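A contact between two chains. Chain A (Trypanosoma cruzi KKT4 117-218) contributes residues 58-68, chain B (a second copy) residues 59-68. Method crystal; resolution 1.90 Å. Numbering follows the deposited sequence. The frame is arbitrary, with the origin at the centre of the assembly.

Chain A 58-68: GQKQKLDETEA
Chain B 59-68: QKQKLDETEA

Two copies of the same helix run side by side in the same direction, their axes 11° apart and 10.2 Å away at closest approach. Both stretches are helical throughout, with phi near -66° and psi near -40°, and i-to-i+4 backbone bonds between N and O. The register is in step: CA of Gln A59 lies 6.5 Å from CA of Gln B59, and CA of Leu A63 again 6.5 Å from CA of Leu B63. Beyond this the pairing crosses over, Thr A66 to Glu B67 (CA to CA 8.5 Å) and Glu A67 to Thr B66 (CA to CA 8.1 Å).

Gln A59 and Gln B59 point toward the partner helix. Chi2 is t in each, while chi1 is m (-73°) in Gln A59 and -95° in Gln B59, so the extended chains bring their amides together.

Four residues on, the leucines form the apolar layer. Their CA-to-CB bonds point sideways, but chi1 t with chi2 63° in Leu A63 and 91° in Leu B63 swings the ends inward until CD1 of Leu A63 sits 4.2 Å from CD1 of Leu B63. Lysines with chi1 and chi2 t border this layer: CE of Lys B62 lies 3.9 Å from CD2 of Leu A63, and NZ of Lys A62 3.8 Å from CD2 of Leu B63.

Thr A66 (chi1 -63°) and Thr B66 (chi1 -44°) point toward the partner. Each OG1 donates to its own helix, Thr A66 OG1 to Lys A62 O and Thr B66 OG1 to Lys B62 O, both 2.8 Å, which satisfies the hydroxyl beside leucine; CD1 of Leu A63 is 3.8 Å from OG1 of Thr B66. Glu A67 and Glu B67 fold with chi1 and chi2 m, bringing OE1 of Glu A67 within 3.3 Å of CG2 of Thr B66. Altogether 557 Å² is buried.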

ATOM      1  N   GLY A  58       3.225   1.629  -9.786  1.00 39.60           N
ATOM      2  CA  GLY A  58       2.778   2.758 -10.585  1.00 45.04           C
ATOM      3  C   GLY A  58       3.440   4.060 -10.174  1.00 43.96           C
ATOM      4  O   GLY A  58       3.804   4.879 -11.022  1.00 44.57           O
ATOM      5  N   GLN A  59       3.608   4.269  -8.865  1.00 39.91           N
ATOM      6  CA  GLN A  59       4.257   5.486  -8.390  1.00 37.44           C
ATOM      7  C   GLN A  59       5.745   5.494  -8.712  1.00 40.89           C
ATOM      8  O   GLN A  59       6.323   6.564  -8.934  1.00 37.46           O
ATOM      9  CB  GLN A  59       4.047   5.644  -6.886  1.00 38.54           C
ATOM     10  CG  GLN A  59       2.638   6.036  -6.484  1.00 43.46           C
ATOM     11  CD  GLN A  59       2.475   6.112  -4.977  1.00 51.17           C
ATOM     12  OE1 GLN A  59       2.959   5.248  -4.248  1.00 51.62           O
ATOM     13  NE2 GLN A  59       1.791   7.146  -4.504  1.00 49.32           N
ATOM     14  N   LYS A  60       6.388   4.325  -8.726  1.00 38.10           N
ATOM     15  CA  LYS A  60       7.811   4.283  -9.045  1.00 37.59           C
ATOM     16  C   LYS A  60       8.054   4.633 -10.508  1.00 40.60           C
ATOM     17  O   LYS A  60       9.033   5.317 -10.835  1.00 36.30           O
ATOM     18  CB  LYS A  60       8.387   2.907  -8.714  1.00 45.19           C
ATOM     19  N   GLN A  61       7.173   4.178 -11.401  1.00 37.04           N
ATOM     20  CA  GLN A  61       7.309   4.528 -12.811  1.00 41.12           C
ATOM     21  C   GLN A  61       7.043   6.010 -13.040  1.00 40.54           C
ATOM     22  O   GLN A  61       7.731   6.653 -13.842  1.00 41.49           O
ATOM     23  CB  GLN A  61       6.367   3.676 -13.659  1.00 44.45           C
ATOM     24  CG  GLN A  61       6.451   3.973 -15.145  1.00 48.01           C
ATOM     25  CD  GLN A  61       5.299   3.383 -15.927  1.00 55.75           C
ATOM     26  OE1 GLN A  61       4.298   2.954 -15.352  1.00 58.83           O
ATOM     27  NE2 GLN A  61       5.432   3.355 -17.248  1.00 53.08           N
ATOM     28  N   LYS A  62       6.043   6.567 -12.351  1.00 40.42           N
ATOM     29  CA  LYS A  62       5.764   7.995 -12.458  1.00 41.08           C
ATOM     30  C   LYS A  62       6.951   8.826 -11.986  1.00 42.46           C
ATOM     31  O   LYS A  62       7.262   9.871 -12.570  1.00 40.69           O
ATOM     32  CB  LYS A  62       4.511   8.341 -11.653  1.00 47.18           C
ATOM     33  CG  LYS A  62       4.072   9.791 -11.758  1.00 56.20           C
ATOM     34  CD  LYS A  62       3.263  10.206 -10.537  1.00 60.88           C
ATOM     35  CE  LYS A  62       1.875  10.691 -10.930  1.00 72.70           C
ATOM     36  NZ  LYS A  62       1.109  11.185  -9.750  1.00 65.58           N
ATOM     37  N   LEU A  63       7.631   8.368 -10.933  1.00 38.70           N
ATOM     38  CA  LEU A  63       8.784   9.094 -10.414  1.00 38.78           C
ATOM     39  C   LEU A  63       9.929   9.113 -11.420  1.00 41.89           C
ATOM     40  O   LEU A  63      10.550  10.158 -11.642  1.00 37.79           O
ATOM     41  CB  LEU A  63       9.236   8.469  -9.093  1.00 38.35           C
ATOM     42  CG  LEU A  63      10.256   9.241  -8.251  1.00 48.11           C
ATOM     43  CD1 LEU A  63       9.681  10.574  -7.800  1.00 49.47           C
ATOM     44  CD2 LEU A  63      10.702   8.413  -7.051  1.00 41.80           C
ATOM     45  N   ASP A  64      10.219   7.966 -12.042  1.00 36.84           N
ATOM     46  CA  ASP A  64      11.323   7.898 -12.994  1.00 40.59           C
ATOM     47  C   ASP A  64      11.042   8.744 -14.230  1.00 40.24           C
ATOM     48  O   ASP A  64      11.952   9.382 -14.774  1.00 33.40           O
ATOM     49  CB  ASP A  64      11.585   6.444 -13.386  1.00 43.63           C
ATOM     50  CG  ASP A  64      12.237   5.644 -12.269  1.00 52.67           C
ATOM     51  OD1 ASP A  64      12.136   6.064 -11.095  1.00 46.47           O
ATOM     52  OD2 ASP A  64      12.849   4.594 -12.564  1.00 51.03           O
ATOM     53  N   GLU A  65       9.787   8.766 -14.684  1.00 34.77           N
ATOM     54  CA  GLU A  65       9.433   9.585 -15.838  1.00 38.70           C
ATOM     55  C   GLU A  65       9.419  11.069 -15.493  1.00 33.90           C
ATOM     56  O   GLU A  65       9.747  11.904 -16.343  1.00 34.27           O
ATOM     57  CB  GLU A  65       8.077   9.147 -16.390  1.00 45.21           C
ATOM     58  CG  GLU A  65       8.058   7.698 -16.843  1.00 43.40           C
ATOM     59  CD  GLU A  65       6.662   7.186 -17.132  1.00 51.53           C
ATOM     60  OE1 GLU A  65       5.682   7.902 -16.835  1.00 59.14           O
ATOM     61  OE2 GLU A  65       6.549   6.061 -17.659  1.00 53.41           O
ATOM     62  N   THR A  66       9.034  11.418 -14.264  1.00 33.32           N
ATOM     63  CA  THR A  66       9.112  12.808 -13.830  1.00 33.50           C
ATOM     64  C   THR A  66      10.558  13.287 -13.799  1.00 31.98           C
ATOM     65  O   THR A  66      10.862  14.397 -14.250  1.00 30.82           O
ATOM     66  CB  THR A  66       8.459  12.966 -12.454  1.00 35.21           C
ATOM     67  OG1 THR A  66       7.068  12.637 -12.545  1.00 35.82           O
ATOM     68  CG2 THR A  66       8.595  14.394 -11.951  1.00 37.32           C
ATOM     69  N   GLU A  67      11.464  12.453 -13.281  1.00 31.02           N
ATOM     70  CA  GLU A  67      12.883  12.783 -13.314  1.00 31.64           C
ATOM     71  C   GLU A  67      13.370  12.953 -14.746  1.00 32.95           C
ATOM     72  O   GLU A  67      14.136  13.876 -15.045  1.00 29.54           O
ATOM     73  CB  GLU A  67      13.689  11.700 -12.599  1.00 30.51           C
ATOM     74  CG  GLU A  67      13.646  11.800 -11.086  1.00 41.69           C
ATOM     75  CD  GLU A  67      14.692  12.749 -10.540  1.00 63.58           C
ATOM     76  OE1 GLU A  67      14.346  13.912 -10.244  1.00 63.49           O
ATOM     77  OE2 GLU A  67      15.863  12.329 -10.404  1.00 81.83           O
ATOM     78  N   ALA A  68      12.931  12.074 -15.649  1.00 33.85           N
ATOM     79  CA  ALA A  68      13.312  12.202 -17.050  1.00 34.40           C
ATOM     80  C   ALA A  68      12.793  13.506 -17.644  1.00 31.33           C
ATOM     81  O   ALA A  68      13.510  14.187 -18.384  1.00 30.96           O
ATOM     82  CB  ALA A  68      12.795  11.002 -17.844  1.00 33.45           C
TER
ATOM     83  N   GLN B  59       5.960   7.287  -1.135  1.00 37.51           N
ATOM     84  CA  GLN B  59       6.221   7.614  -2.534  1.00 40.10           C
ATOM     85  C   GLN B  59       5.461   8.864  -2.956  1.00 42.56           C
ATOM     86  O   GLN B  59       5.968   9.669  -3.748  1.00 35.55           O
ATOM     87  CB  GLN B  59       5.851   6.434  -3.435  1.00 38.28           C
ATOM     88  CG  GLN B  59       7.014   5.511  -3.781  1.00 48.68           C
ATOM     89  CD  GLN B  59       6.562   4.224  -4.449  1.00 53.56           C
ATOM     90  OE1 GLN B  59       5.409   3.818  -4.316  1.00 47.08           O
ATOM     91  NE2 GLN B  59       7.473   3.574  -5.168  1.00 55.33           N
ATOM     92  N   LYS B  60       4.242   9.044  -2.440  1.00 40.01           N
ATOM     93  CA  LYS B  60       3.482  10.248  -2.760  1.00 42.74           C
ATOM     94  C   LYS B  60       4.152  11.485  -2.178  1.00 47.39           C
ATOM     95  O   LYS B  60       4.215  12.532  -2.836  1.00 43.28           O
ATOM     96  CB  LYS B  60       2.047  10.114  -2.251  1.00 47.15           C
ATOM     97  CG  LYS B  60       1.154  11.298  -2.584  1.00 59.33           C
ATOM     98  CD  LYS B  60       0.897  12.165  -1.363  1.00 61.02           C
ATOM     99  CE  LYS B  60       0.070  13.390  -1.720  1.00 66.07           C
ATOM    100  NZ  LYS B  60       0.006  14.369  -0.598  1.00 70.68           N
ATOM    101  N   GLN B  61       4.661  11.384  -0.947  1.00 40.05           N
ATOM    102  CA  GLN B  61       5.424  12.485  -0.368  1.00 46.56           C
ATOM    103  C   GLN B  61       6.696  12.746  -1.164  1.00 44.52           C
ATOM    104  O   GLN B  61       7.051  13.903  -1.420  1.00 47.54           O
ATOM    105  CB  GLN B  61       5.757  12.186   1.095  1.00 46.12           C
ATOM    106  CG  GLN B  61       4.590  12.373   2.053  1.00 45.58           C
ATOM    107  CD  GLN B  61       4.963  12.094   3.500  1.00 48.38           C
ATOM    108  OE1 GLN B  61       6.134  12.152   3.880  1.00 49.94           O
ATOM    109  NE2 GLN B  61       3.963  11.792   4.317  1.00 47.20           N
ATOM    110  N   LYS B  62       7.390  11.682  -1.576  1.00 45.44           N
ATOM    111  CA  LYS B  62       8.637  11.848  -2.317  1.00 48.18           C
ATOM    112  C   LYS B  62       8.410  12.524  -3.663  1.00 44.39           C
ATOM    113  O   LYS B  62       9.278  13.265  -4.140  1.00 38.00           O
ATOM    114  CB  LYS B  62       9.315  10.492  -2.511  1.00 44.56           C
ATOM    115  CG  LYS B  62      10.659  10.559  -3.215  1.00 45.66           C
ATOM    116  CD  LYS B  62      11.438   9.269  -3.025  1.00 58.11           C
ATOM    117  CE  LYS B  62      12.749   9.293  -3.795  1.00 70.57           C
ATOM    118  NZ  LYS B  62      13.563   8.069  -3.537  1.00 73.17           N
ATOM    119  N   LEU B  63       7.256  12.292  -4.290  1.00 45.18           N
ATOM    120  CA  LEU B  63       6.984  12.962  -5.557  1.00 42.70           C
ATOM    121  C   LEU B  63       6.750  14.454  -5.348  1.00 42.42           C
ATOM    122  O   LEU B  63       7.245  15.278  -6.125  1.00 33.61           O
ATOM    123  CB  LEU B  63       5.789  12.312  -6.253  1.00 37.92           C
ATOM    124  CG  LEU B  63       5.310  13.034  -7.513  1.00 54.67           C
ATOM    125  CD1 LEU B  63       6.019  12.483  -8.744  1.00 49.68           C
ATOM    126  CD2 LEU B  63       3.801  12.916  -7.659  1.00 53.68           C
ATOM    127  N   ASP B  64       6.006  14.823  -4.300  1.00 40.64           N
ATOM    128  CA  ASP B  64       5.836  16.239  -3.986  1.00 39.92           C
ATOM    129  C   ASP B  64       7.168  16.897  -3.667  1.00 38.47           C
ATOM    130  O   ASP B  64       7.348  18.094  -3.918  1.00 28.64           O
ATOM    131  CB  ASP B  64       4.879  16.419  -2.807  1.00 43.78           C
ATOM    132  CG  ASP B  64       3.496  15.875  -3.087  1.00 46.91           C
ATOM    133  OD1 ASP B  64       2.921  16.216  -4.143  1.00 47.07           O
ATOM    134  OD2 ASP B  64       2.984  15.105  -2.246  1.00 44.49           O
ATOM    135  N   GLU B  65       8.109  16.132  -3.109  1.00 37.19           N
ATOM    136  CA  GLU B  65       9.409  16.688  -2.761  1.00 38.25           C
ATOM    137  C   GLU B  65      10.267  16.902  -4.000  1.00 35.41           C
ATOM    138  O   GLU B  65      10.937  17.932  -4.124  1.00 27.69           O
ATOM    139  CB  GLU B  65      10.113  15.777  -1.759  1.00 38.86           C
ATOM    140  CG  GLU B  65       9.394  15.676  -0.422  1.00 49.90           C
ATOM    141  CD  GLU B  65       9.735  14.416   0.354  1.00 58.35           C
ATOM    142  OE1 GLU B  65       8.940  14.030   1.235  1.00 52.62           O
ATOM    143  OE2 GLU B  65      10.798  13.816   0.088  1.00 63.84           O
ATOM    144  N   THR B  66      10.261  15.939  -4.926  1.00 31.83           N
ATOM    145  CA  THR B  66      10.988  16.114  -6.180  1.00 34.22           C
ATOM    146  C   THR B  66      10.460  17.311  -6.959  1.00 32.36           C
ATOM    147  O   THR B  66      11.238  18.080  -7.538  1.00 22.67           O
ATOM    148  CB  THR B  66      10.896  14.846  -7.030  1.00 40.20           C
ATOM    149  OG1 THR B  66      11.114  13.698  -6.201  1.00 50.29           O
ATOM    150  CG2 THR B  66      11.936  14.872  -8.143  1.00 41.57           C
ATOM    151  N   GLU B  67       9.136  17.494  -6.975  1.00 30.72           N
ATOM    152  CA  GLU B  67       8.567  18.648  -7.661  1.00 34.91           C
ATOM    153  C   GLU B  67       8.951  19.949  -6.969  1.00 33.64           C
ATOM    154  O   GLU B  67       9.246  20.945  -7.636  1.00 29.63           O
ATOM    155  CB  GLU B  67       7.047  18.516  -7.754  1.00 35.35           C
ATOM    156  CG  GLU B  67       6.567  17.267  -8.488  1.00 42.95           C
ATOM    157  CD  GLU B  67       6.534  17.434  -9.999  1.00 64.46           C
ATOM    158  OE1 GLU B  67       7.105  18.423 -10.511  1.00 60.85           O
ATOM    159  OE2 GLU B  67       5.937  16.570 -10.677  1.00 52.07           O
ATOM    160  N   ALA B  68       8.970  19.959  -5.632  1.00 24.87           N
ATOM    161  CA  ALA B  68       9.316  21.179  -4.908  1.00 28.73           C
ATOM    162  C   ALA B  68      10.770  21.572  -5.141  1.00 28.99           C
ATOM    163  O   ALA B  68      11.078  22.760  -5.299  1.00 22.80           O
ATOM    164  CB  ALA B  68       9.045  21.005  -3.414  1.00 32.33           C
TER